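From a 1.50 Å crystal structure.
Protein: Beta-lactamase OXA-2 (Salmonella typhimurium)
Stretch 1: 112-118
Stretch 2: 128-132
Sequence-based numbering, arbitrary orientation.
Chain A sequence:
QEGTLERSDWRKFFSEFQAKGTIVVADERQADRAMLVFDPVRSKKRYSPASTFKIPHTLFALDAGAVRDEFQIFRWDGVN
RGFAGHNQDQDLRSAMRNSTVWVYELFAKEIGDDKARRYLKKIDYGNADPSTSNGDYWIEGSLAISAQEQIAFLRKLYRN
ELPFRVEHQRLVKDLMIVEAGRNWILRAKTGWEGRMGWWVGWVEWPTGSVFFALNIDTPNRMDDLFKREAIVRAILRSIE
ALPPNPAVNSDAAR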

# COMPACT_ATOMS: atom_id res chain seq x y z
N GLY A 112 -15.96 20.57 12.29
CA GLY A 112 -17.10 21.47 12.33
C GLY A 112 -17.97 21.38 11.09
O GLY A 112 -17.50 20.99 10.02
N ASP A 113 -19.23 21.77 11.22
CA ASP A 113 -20.17 21.72 10.11
C ASP A 113 -19.82 22.64 8.95
O ASP A 113 -19.88 22.23 7.79
CB ASP A 113 -21.59 22.04 10.61
CG ASP A 113 -22.58 22.19 9.47
OD1 ASP A 113 -22.62 23.27 8.85
OD2 ASP A 113 -23.32 21.21 9.20
N ASP A 114 -19.46 23.88 9.25
CA ASP A 114 -19.11 24.83 8.20
C ASP A 114 -17.98 24.33 7.31
O ASP A 114 -18.08 24.37 6.09
CB ASP A 114 -18.72 26.18 8.81
CG ASP A 114 -19.89 26.88 9.48
OD1 ASP A 114 -20.95 27.01 8.84
OD2 ASP A 114 -19.74 27.30 10.65
N LYS A 115 -16.90 23.86 7.93
CA LYS A 115 -15.76 23.37 7.18
C LYS A 115 -16.11 22.08 6.44
O LYS A 115 -15.66 21.86 5.31
CB LYS A 115 -14.57 23.13 8.11
CG LYS A 115 -13.24 23.04 7.39
CD LYS A 115 -12.06 23.05 8.36
CE LYS A 115 -10.74 23.09 7.61
NZ LYS A 115 -9.55 23.13 8.51
N ALA A 116 -16.93 21.23 7.06
CA ALA A 116 -17.33 19.98 6.44
C ALA A 116 -18.09 20.27 5.14
O ALA A 116 -17.91 19.57 4.15
CB ALA A 116 -18.21 19.18 7.39
N ARG A 117 -18.92 21.30 5.16
CA ARG A 117 -19.68 21.68 3.98
C ARG A 117 -18.73 22.15 2.88
O ARG A 117 -18.90 21.79 1.72
CB ARG A 117 -20.68 22.80 4.31
CG ARG A 117 -21.82 22.35 5.21
CD ARG A 117 -22.74 23.51 5.58
NE ARG A 117 -23.82 23.07 6.45
CZ ARG A 117 -24.86 22.34 6.05
NH1 ARG A 117 -24.97 21.96 4.79
NH2 ARG A 117 -25.80 21.98 6.93
N ARG A 118 -17.74 22.96 3.25
CA ARG A 118 -16.78 23.46 2.28
C ARG A 118 -15.97 22.32 1.66
O ARG A 118 -15.74 22.30 0.45
CB ARG A 118 -15.83 24.48 2.92
CG ARG A 118 -16.47 25.84 3.18
CD ARG A 118 -15.42 26.90 3.48
NE ARG A 118 -14.75 26.68 4.76
CZ ARG A 118 -15.34 26.82 5.94
NH1 ARG A 118 -16.61 27.18 6.01
NH2 ARG A 118 -14.65 26.60 7.05
N ALA A 128 -23.33 16.51 -1.25
CA ALA A 128 -22.47 17.36 -0.42
C ALA A 128 -23.22 18.04 0.72
O ALA A 128 -22.95 19.21 1.03
CB ALA A 128 -21.81 18.41 -1.30
N ASP A 129 -24.13 17.32 1.36
CA ASP A 129 -24.92 17.86 2.46
C ASP A 129 -24.61 17.19 3.79
O ASP A 129 -25.04 16.06 4.04
CB ASP A 129 -26.41 17.69 2.14
CG ASP A 129 -27.30 18.48 3.08
OD1 ASP A 129 -26.92 18.66 4.25
OD2 ASP A 129 -28.38 18.92 2.63
N PRO A 130 -23.86 17.87 4.67
CA PRO A 130 -23.51 17.30 5.97
C PRO A 130 -24.50 17.61 7.10
O PRO A 130 -24.17 17.47 8.27
CB PRO A 130 -22.14 17.89 6.24
CG PRO A 130 -22.32 19.28 5.73
CD PRO A 130 -23.05 19.08 4.41
N SER A 131 -25.70 18.05 6.74
CA SER A 131 -26.72 18.36 7.74
C SER A 131 -26.99 17.09 8.54
O SER A 131 -27.01 15.99 7.97
CB SER A 131 -28.01 18.84 7.07
OG SER A 131 -27.79 20.02 6.32
N THR A 132 -27.18 17.22 9.85
CA THR A 132 -27.43 16.06 10.69
C THR A 132 -28.08 16.45 12.01
O THR A 132 -27.92 17.57 12.49
CB THR A 132 -26.12 15.30 10.98
OG1 THR A 132 -26.39 14.18 11.83
CG2 THR A 132 -25.11 16.20 11.67

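A128 opens the second stretch without a direct contact: its nearest approach is A128 CB to R117 O, 5.4 Å, and its backbone adopts phi/psi 45/40.

The CA-to-CB bond of D129 points away from the helix, yet the carboxylate at its end comes nearer. D129 OD1 lies 3.9 Å from R117 NH1, a long salt bridge, and its position is oblique to the guanidinium. The same oxygen has closer partners within its own stretch. It accepts hydrogen bonds from S131 N (2.8 Å to D129 OD1, N-H...O angle 158°) and from S131 OG (2.6 Å to D129 OD1), so one carboxylate oxygen takes both hydrogen bonds from S131, bridging across P130.

P130 supplies most of the packing. Its CA-to-CB bond points toward the helix, 77 Å² of the residue is covered, and P130 CA lies 6.1 Å from R117 CA. P130 CG sits 3.2 Å from R117 CG, a tight apolar approach, and also lies over one face of the guanidinium. The arginine thus meets the proline ring with both its aliphatic part and its planar end. Beside this, P130 CB meets A116 CB at 4.3 Å, while D113 OD2 approaches P130 O only to 3.9 Å, with no hydrogen bond.

S131 provides the hydrogen bond across the contact: R117 NH2 donates to S131 OG at 2.9 Å and 164°, nearly linear, with the hydroxyl at the guanidinium edge, near its plane. Because S131 OG donates in turn to D129 OD1, the guanidinium is linked to the carboxylate through the hydroxyl. On the helix side, R117 NE forms a salt bridge with D113 OD1 at 2.7 Å, one helical turn back, which tethers the arginine from its own stretch.

T132 makes no contact; T132 CG2 stays 5.9 Å from D113 OD2.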